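Local coordinates for protein ribose 5-phosphate isomerase B (Anaplasma phagocytophilum, PDB 4EM8) that probably interconverts ribose 5-phosphate and ribulose 5-phosphate as a sugar-phosphate isomerase, at residues 26-31 with 121-126; 64-69 with 127-132. All blocks are in the same frame, centred on the assembly; numbering follows the deposited sequence.

Both contacts use helix 119-131, which packs on the parallel sheet of this alpha/beta fold. Interaction 1 joins its residues 121-126 to the neighbouring helix 19-31, and interaction 2 sets the C-terminal part of the helix and what follows it, 127-132, on central strand 66-71. The first is partly buried: leucines meet toward the sheet, while a tyrosine and a glutamine, both partly exposed, stack farther out. The second is fully buried and wholly nonpolar across the interface, with two phenylalanines and a methionine. They lie about 10 Å apart, centre to centre, and touch through Y28 against Y127 and L126 against V68, so one continuous packed layer runs from helix pair to sheet.

Interaction 1 (26-31 with 121-126); sequences SAYLRD and TAQSVL
The helical segments 26-31 and 121-126 run in roughly the same sense, their axes 11.0 Å apart at closest approach and crossing at -47°, with CA of Y28 7.5 Å from CA of Q123. They belong to two helices that pack side by side on the parallel sheet of the alpha/beta fold, and the wide spacing is bridged by long side chains. Y28 and Q123 form the outer part. In both residues CG is anti to the backbone N (chi1 170° in Q123), which sends each chain across the groove. The methylene of Q123 sits almost exactly over the middle of the tyrosine ring, a CH-pi contact with CG 3.4 Å from the centroid of Y28. Beyond it the amide of Q123 lies nearly flat on the ring, the two planes only 11° apart, so that CD of Q123 also comes 3.6 Å from CE1 of Y28. Glutamine suits this partly exposed place because its aliphatic stem covers an aromatic face while its polar end can still meet water; tyrosine likewise supplies a broad apolar ring with a hydroxyl at its far end. Closer to the sheet the leucines take over. L126, which also touches L25 and strand residue L110, links the two layers by reaching the edge of the Y28 ring, near its plane, with a methyl group. L29, packed on V36 of edge strand 35-38, meets the same methyl. Branched leucine tips fill this buried angle between helices and sheet: CD2 of L126 is 3.9 Å from CG of L29 and 4.0 Å from CD2 of Y28.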
ATOM      1  N   SER A  26     -16.268  -8.359 -10.979  1.00 25.28           N
ATOM      2  CA  SER A  26     -17.545  -8.632 -10.336  1.00 26.84           C
ATOM      3  C   SER A  26     -18.227  -9.846 -10.973  1.00 27.47           C
ATOM      4  O   SER A  26     -18.753 -10.702 -10.254  1.00 28.23           O
ATOM      5  CB  SER A  26     -18.481  -7.394 -10.330  1.00 26.47           C
ATOM      6  OG  SER A  26     -17.866  -6.287  -9.664  1.00 25.03           O
ATOM      7  N   ALA A  27     -18.212  -9.922 -12.308  1.00 28.25           N
ATOM      8  CA  ALA A  27     -18.784 -11.062 -13.035  1.00 29.68           C
ATOM      9  C   ALA A  27     -18.026 -12.354 -12.716  1.00 29.41           C
ATOM     10  O   ALA A  27     -18.635 -13.409 -12.554  1.00 28.29           O
ATOM     11  CB  ALA A  27     -18.785 -10.806 -14.533  1.00 31.30           C
ATOM     12  N   TYR A  28     -16.696 -12.261 -12.610  1.00 28.59           N
ATOM     13  CA  TYR A  28     -15.885 -13.407 -12.207  1.00 28.45           C
ATOM     14  C   TYR A  28     -16.328 -13.931 -10.841  1.00 27.78           C
ATOM     15  O   TYR A  28     -16.641 -15.122 -10.679  1.00 28.04           O
ATOM     16  CB  TYR A  28     -14.408 -13.021 -12.179  1.00 28.90           C
ATOM     17  CG  TYR A  28     -13.491 -14.105 -11.674  1.00 29.83           C
ATOM     18  CD1 TYR A  28     -13.306 -15.278 -12.402  1.00 32.03           C
ATOM     19  CD2 TYR A  28     -12.777 -13.951 -10.483  1.00 30.16           C
ATOM     20  CE1 TYR A  28     -12.477 -16.273 -11.942  1.00 32.55           C
ATOM     21  CE2 TYR A  28     -11.907 -14.931 -10.035  1.00 30.54           C
ATOM     22  CZ  TYR A  28     -11.769 -16.089 -10.758  1.00 32.54           C
ATOM     23  OH  TYR A  28     -10.953 -17.085 -10.314  1.00 33.76           O
ATOM     24  N   LEU A  29     -16.326 -13.055  -9.847  1.00 27.18           N
ATOM     25  CA  LEU A  29     -16.769 -13.434  -8.508  1.00 28.35           C
ATOM     26  C   LEU A  29     -18.168 -14.050  -8.487  1.00 30.29           C
ATOM     27  O   LEU A  29     -18.412 -15.032  -7.777  1.00 29.82           O
ATOM     28  CB  LEU A  29     -16.718 -12.236  -7.561  1.00 27.48           C
ATOM     29  CG  LEU A  29     -15.284 -11.830  -7.201  1.00 26.55           C
ATOM     30  CD1 LEU A  29     -15.300 -10.570  -6.350  1.00 25.62           C
ATOM     31  CD2 LEU A  29     -14.522 -12.975  -6.474  1.00 27.21           C
ATOM     32  N   ARG A  30     -19.084 -13.479  -9.259  1.00 31.29           N
ATOM     33  CA  ARG A  30     -20.451 -13.992  -9.314  1.00 34.43           C
ATOM     34  C   ARG A  30     -20.436 -15.430  -9.879  1.00 34.11           C
ATOM     35  O   ARG A  30     -21.075 -16.333  -9.311  1.00 34.81           O
ATOM     36  CB  ARG A  30     -21.337 -13.030 -10.123  1.00 37.76           C
ATOM     37  CG  ARG A  30     -22.626 -12.621  -9.429  1.00 43.58           C
ATOM     38  CD  ARG A  30     -23.003 -11.144  -9.616  1.00 45.30           C
ATOM     39  NE  ARG A  30     -22.518 -10.600 -10.877  1.00 45.45           N
ATOM     40  CZ  ARG A  30     -22.207  -9.319 -11.087  1.00 44.74           C
ATOM     41  NH1 ARG A  30     -21.734  -8.973 -12.278  1.00 44.41           N
ATOM     42  NH2 ARG A  30     -22.362  -8.388 -10.138  1.00 42.47           N
ATOM     43  N   ASP A  31     -19.645 -15.662 -10.933  1.00 32.80           N
ATOM     44  CA  ASP A  31     -19.525 -16.996 -11.498  1.00 34.85           C
ATOM     45  C   ASP A  31     -18.962 -17.982 -10.457  1.00 35.54           C
ATOM     46  O   ASP A  31     -19.347 -19.163 -10.427  1.00 35.61           O
ATOM     47  CB  ASP A  31     -18.660 -16.971 -12.752  1.00 35.04           C
ATOM     48  CG  ASP A  31     -18.683 -18.278 -13.509  1.00 37.52           C
ATOM     49  OD1 ASP A  31     -19.784 -18.865 -13.701  1.00 40.20           O
ATOM     50  OD2 ASP A  31     -17.600 -18.706 -13.963  1.00 37.39           O
ATOM     51  N   THR A 121      -4.644 -11.391 -15.622  1.00 30.87           N
ATOM     52  CA  THR A 121      -3.736 -11.452 -14.494  1.00 30.08           C
ATOM     53  C   THR A 121      -4.465 -10.980 -13.226  1.00 28.23           C
ATOM     54  O   THR A 121      -4.343 -11.610 -12.164  1.00 27.64           O
ATOM     55  CB  THR A 121      -2.454 -10.625 -14.698  1.00 30.75           C
ATOM     56  OG1 THR A 121      -1.896 -10.922 -15.977  1.00 31.57           O
ATOM     57  CG2 THR A 121      -1.427 -10.945 -13.595  1.00 30.39           C
ATOM     58  N   ALA A 122      -5.261  -9.919 -13.347  1.00 26.22           N
ATOM     59  CA  ALA A 122      -6.018  -9.422 -12.189  1.00 25.24           C
ATOM     60  C   ALA A 122      -6.932 -10.504 -11.607  1.00 25.35           C
ATOM     61  O   ALA A 122      -7.076 -10.625 -10.393  1.00 23.77           O
ATOM     62  CB  ALA A 122      -6.820  -8.196 -12.552  1.00 23.77           C
ATOM     63  N   GLN A 123      -7.535 -11.299 -12.483  1.00 26.58           N
ATOM     64  CA  GLN A 123      -8.414 -12.376 -12.051  1.00 27.55           C
ATOM     65  C   GLN A 123      -7.635 -13.459 -11.254  1.00 27.92           C
ATOM     66  O   GLN A 123      -8.132 -13.955 -10.241  1.00 27.07           O
ATOM     67  CB  GLN A 123      -9.110 -12.967 -13.294  1.00 29.95           C
ATOM     68  CG  GLN A 123      -9.889 -14.245 -13.093  1.00 31.10           C
ATOM     69  CD  GLN A 123     -10.179 -14.926 -14.431  1.00 34.83           C
ATOM     70  OE1 GLN A 123     -10.782 -14.326 -15.322  1.00 35.35           O
ATOM     71  NE2 GLN A 123      -9.726 -16.165 -14.581  1.00 35.65           N
ATOM     72  N   SER A 124      -6.424 -13.824 -11.717  1.00 28.77           N
ATOM     73  CA  SER A 124      -5.554 -14.748 -10.951  1.00 29.13           C
ATOM     74  C   SER A 124      -5.199 -14.175  -9.586  1.00 26.59           C
ATOM     75  O   SER A 124      -5.245 -14.904  -8.582  1.00 26.13           O
ATOM     76  CB  SER A 124      -4.282 -15.119 -11.705  1.00 31.37           C
ATOM     77  OG  SER A 124      -4.618 -15.560 -13.003  1.00 35.69           O
ATOM     78  N   VAL A 125      -4.905 -12.866  -9.541  1.00 24.51           N
ATOM     79  CA  VAL A 125      -4.519 -12.216  -8.284  1.00 22.43           C
ATOM     80  C   VAL A 125      -5.644 -12.235  -7.258  1.00 21.82           C
ATOM     81  O   VAL A 125      -5.434 -12.607  -6.092  1.00 20.86           O
ATOM     82  CB  VAL A 125      -4.016 -10.779  -8.479  1.00 21.72           C
ATOM     83  CG1 VAL A 125      -3.712 -10.124  -7.124  1.00 20.25           C
ATOM     84  CG2 VAL A 125      -2.771 -10.799  -9.325  1.00 21.84           C
ATOM     85  N   LEU A 126      -6.834 -11.862  -7.728  1.00 21.33           N
ATOM     86  CA  LEU A 126      -8.048 -11.951  -6.971  1.00 21.89           C
ATOM     87  C   LEU A 126      -8.346 -13.386  -6.527  1.00 22.62           C
ATOM     88  O   LEU A 126      -8.719 -13.572  -5.398  1.00 22.49           O
ATOM     89  CB  LEU A 126      -9.219 -11.409  -7.789  1.00 22.03           C
ATOM     90  CG  LEU A 126     -10.597 -11.461  -7.097  1.00 22.48           C
ATOM     91  CD1 LEU A 126     -10.621 -10.689  -5.781  1.00 21.79           C
ATOM     92  CD2 LEU A 126     -11.641 -10.921  -8.077  1.00 23.12           C
TER

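Interaction 2 (64-69 with 127-132); sequences TSFGVL and YTFMTT
The rings of F66 and F129 meet obliquely, their planes turned 68° from each other and their centroids 5.7 Å apart; the sulfur of M130 also approaches the F66 ring obliquely. Within the helix, methyl CG2 of T131 lies 3.6 Å above one face of the Y127 ring, toward its rim. This is helix-on-sheet packing in the parallel alpha/beta fold: helix 119-131 lies against strand 66-71, which is bonded through its backbone to strands 9-14 and 109-113 and so occupies the middle of the sheet. The touching is done by one side of each ring, with CD2 of F66 3.7 Å from CE2 of F129. With chi1 at -164° the F129 ring swings away from its backbone N and reaches the strand, where it also rests on L110 and on S101 of helix 95-105. Its side chain is about 8 Å from that of N105, predicted to bind the substrate, so the contact sits near but outside that site. M130 reaches F66 differently. Its chain is bent at both chi2 and chi3, bringing SD to 4.2 Å from CD2 of F66 in a Met-aromatic contact, while V10 and V7 pack against it. Apolar rings and a flexible thioether suit a fully buried junction with no hydrogen bond between the segments. Near the C-terminal end of the helix the polar groups turn to their own backbone: OG1 of T131 bonds O of Y127, and T128 O is gripped from opposite faces of its carbonyl plane by N of T131, at 3.1 Å, and OG1 of T132, at 2.7 Å.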
ATOM      1  N   THR A  64     -16.106 -11.715   7.616  1.00 40.00           N
ATOM      2  CA  THR A  64     -16.899 -12.406   6.594  1.00 39.53           C
ATOM      3  C   THR A  64     -17.043 -11.706   5.229  1.00 37.36           C
ATOM      4  O   THR A  64     -17.709 -12.242   4.331  1.00 35.33           O
ATOM      5  CB  THR A  64     -18.315 -12.633   7.089  1.00 42.83           C
ATOM      6  OG1 THR A  64     -19.092 -13.144   6.006  1.00 48.36           O
ATOM      7  CG2 THR A  64     -18.948 -11.336   7.585  1.00 43.70           C
ATOM      8  N   SER A  65     -16.453 -10.523   5.075  1.00 34.18           N
ATOM      9  CA  SER A  65     -16.638  -9.724   3.854  1.00 33.03           C
ATOM     10  C   SER A  65     -15.346  -9.012   3.468  1.00 30.19           C
ATOM     11  O   SER A  65     -14.795  -8.281   4.290  1.00 29.28           O
ATOM     12  CB  SER A  65     -17.744  -8.699   4.077  1.00 34.43           C
ATOM     13  OG  SER A  65     -19.005  -9.322   4.201  1.00 36.46           O
ATOM     14  N   PHE A  66     -14.849  -9.257   2.245  1.00 28.76           N
ATOM     15  CA  PHE A  66     -13.665  -8.551   1.724  1.00 27.01           C
ATOM     16  C   PHE A  66     -14.053  -7.432   0.745  1.00 25.77           C
ATOM     17  O   PHE A  66     -15.202  -7.319   0.305  1.00 27.17           O
ATOM     18  CB  PHE A  66     -12.693  -9.523   1.013  1.00 26.72           C
ATOM     19  CG  PHE A  66     -11.901 -10.420   1.943  1.00 26.91           C
ATOM     20  CD1 PHE A  66     -11.947 -10.273   3.329  1.00 27.95           C
ATOM     21  CD2 PHE A  66     -11.038 -11.362   1.408  1.00 27.02           C
ATOM     22  CE1 PHE A  66     -11.189 -11.095   4.168  1.00 28.37           C
ATOM     23  CE2 PHE A  66     -10.255 -12.174   2.238  1.00 26.95           C
ATOM     24  CZ  PHE A  66     -10.343 -12.054   3.602  1.00 27.83           C
ATOM     25  N   GLY A  67     -13.077  -6.600   0.426  1.00 24.63           N
ATOM     26  CA  GLY A  67     -13.279  -5.485  -0.475  1.00 23.99           C
ATOM     27  C   GLY A  67     -12.283  -5.514  -1.586  1.00 23.00           C
ATOM     28  O   GLY A  67     -11.200  -6.075  -1.445  1.00 22.56           O
ATOM     29  N   VAL A  68     -12.661  -4.917  -2.712  1.00 22.99           N
ATOM     30  CA  VAL A  68     -11.765  -4.698  -3.832  1.00 21.58           C
ATOM     31  C   VAL A  68     -11.910  -3.233  -4.252  1.00 21.44           C
ATOM     32  O   VAL A  68     -13.035  -2.756  -4.508  1.00 22.88           O
ATOM     33  CB  VAL A  68     -12.046  -5.627  -5.036  1.00 22.08           C
ATOM     34  CG1 VAL A  68     -11.117  -5.312  -6.186  1.00 21.82           C
ATOM     35  CG2 VAL A  68     -11.909  -7.108  -4.672  1.00 22.18           C
ATOM     36  N   LEU A  69     -10.796  -2.520  -4.281  1.00 20.58           N
ATOM     37  CA  LEU A  69     -10.750  -1.115  -4.724  1.00 21.03           C
ATOM     38  C   LEU A  69      -9.866  -0.889  -5.950  1.00 21.29           C
ATOM     39  O   LEU A  69      -8.740  -1.405  -6.018  1.00 20.37           O
ATOM     40  CB  LEU A  69     -10.247  -0.253  -3.571  1.00 21.31           C
ATOM     41  CG  LEU A  69     -11.129  -0.223  -2.302  1.00 21.85           C
ATOM     42  CD1 LEU A  69     -10.365   0.473  -1.161  1.00 21.44           C
ATOM     43  CD2 LEU A  69     -12.465   0.485  -2.527  1.00 22.82           C
ATOM     44  N   TYR A 127      -8.123 -14.390  -7.382  1.00 23.43           N
ATOM     45  CA  TYR A 127      -8.415 -15.770  -6.988  1.00 25.23           C
ATOM     46  C   TYR A 127      -7.512 -16.178  -5.807  1.00 25.38           C
ATOM     47  O   TYR A 127      -7.984 -16.700  -4.792  1.00 24.92           O
ATOM     48  CB  TYR A 127      -8.243 -16.755  -8.158  1.00 27.32           C
ATOM     49  CG  TYR A 127      -8.552 -18.176  -7.723  1.00 29.13           C
ATOM     50  CD1 TYR A 127      -9.863 -18.550  -7.472  1.00 30.39           C
ATOM     51  CD2 TYR A 127      -7.539 -19.122  -7.515  1.00 30.07           C
ATOM     52  CE1 TYR A 127     -10.183 -19.834  -7.054  1.00 32.51           C
ATOM     53  CE2 TYR A 127      -7.847 -20.419  -7.086  1.00 31.96           C
ATOM     54  CZ  TYR A 127      -9.171 -20.761  -6.854  1.00 32.85           C
ATOM     55  OH  TYR A 127      -9.547 -22.012  -6.452  1.00 36.66           O
ATOM     56  N   THR A 128      -6.218 -15.891  -5.957  1.00 25.62           N
ATOM     57  CA  THR A 128      -5.200 -16.144  -4.922  1.00 25.31           C
ATOM     58  C   THR A 128      -5.579 -15.442  -3.616  1.00 24.32           C
ATOM     59  O   THR A 128      -5.650 -16.089  -2.558  1.00 24.44           O
ATOM     60  CB  THR A 128      -3.825 -15.693  -5.412  1.00 25.53           C
ATOM     61  OG1 THR A 128      -3.480 -16.457  -6.574  1.00 26.88           O
ATOM     62  CG2 THR A 128      -2.717 -15.893  -4.356  1.00 25.22           C
ATOM     63  N   PHE A 129      -5.902 -14.160  -3.712  1.00 22.88           N
ATOM     64  CA  PHE A 129      -6.312 -13.374  -2.561  1.00 22.68           C
ATOM     65  C   PHE A 129      -7.468 -14.023  -1.806  1.00 23.82           C
ATOM     66  O   PHE A 129      -7.422 -14.142  -0.588  1.00 24.78           O
ATOM     67  CB  PHE A 129      -6.719 -11.957  -2.993  1.00 21.73           C
ATOM     68  CG  PHE A 129      -6.801 -10.969  -1.854  1.00 20.43           C
ATOM     69  CD1 PHE A 129      -5.672 -10.303  -1.411  1.00 20.06           C
ATOM     70  CD2 PHE A 129      -8.012 -10.703  -1.225  1.00 21.65           C
ATOM     71  CE1 PHE A 129      -5.723  -9.372  -0.389  1.00 20.33           C
ATOM     72  CE2 PHE A 129      -8.071  -9.753  -0.199  1.00 21.27           C
ATOM     73  CZ  PHE A 129      -6.925  -9.102   0.228  1.00 20.35           C
ATOM     74  N   MET A 130      -8.485 -14.464  -2.551  1.00 25.28           N
ATOM     75  CA  MET A 130      -9.689 -15.059  -1.982  1.00 26.53           C
ATOM     76  C   MET A 130      -9.501 -16.466  -1.395  1.00 27.32           C
ATOM     77  O   MET A 130     -10.298 -16.864  -0.556  1.00 28.13           O
ATOM     78  CB  MET A 130     -10.813 -15.127  -3.038  1.00 28.30           C
ATOM     79  CG  MET A 130     -11.273 -13.779  -3.605  1.00 28.40           C
ATOM     80  SD  MET A 130     -12.109 -12.718  -2.407  1.00 31.33           S
ATOM     81  CE  MET A 130     -13.576 -13.698  -2.080  1.00 32.30           C
ATOM     82  N   THR A 131      -8.485 -17.206  -1.841  1.00 26.59           N
ATOM     83  CA  THR A 131      -8.291 -18.587  -1.463  1.00 27.95           C
ATOM     84  C   THR A 131      -7.053 -18.830  -0.568  1.00 28.11           C
ATOM     85  O   THR A 131      -6.714 -19.985  -0.299  1.00 29.80           O
ATOM     86  CB  THR A 131      -8.211 -19.498  -2.696  1.00 28.97           C
ATOM     87  OG1 THR A 131      -7.292 -18.949  -3.645  1.00 28.95           O
ATOM     88  CG2 THR A 131      -9.580 -19.633  -3.376  1.00 29.68           C
ATOM     89  N   THR A 132      -6.395 -17.767  -0.115  1.00 26.75           N
ATOM     90  CA  THR A 132      -5.230 -17.888   0.792  1.00 26.53           C
ATOM     91  C   THR A 132      -5.627 -17.591   2.234  1.00 27.16           C
ATOM     92  O   THR A 132      -6.154 -16.534   2.564  1.00 26.95           O
ATOM     93  CB  THR A 132      -4.077 -16.957   0.375  1.00 25.94           C
ATOM     94  OG1 THR A 132      -3.761 -17.169  -0.991  1.00 25.49           O
ATOM     95  CG2 THR A 132      -2.791 -17.200   1.213  1.00 25.26           C
TER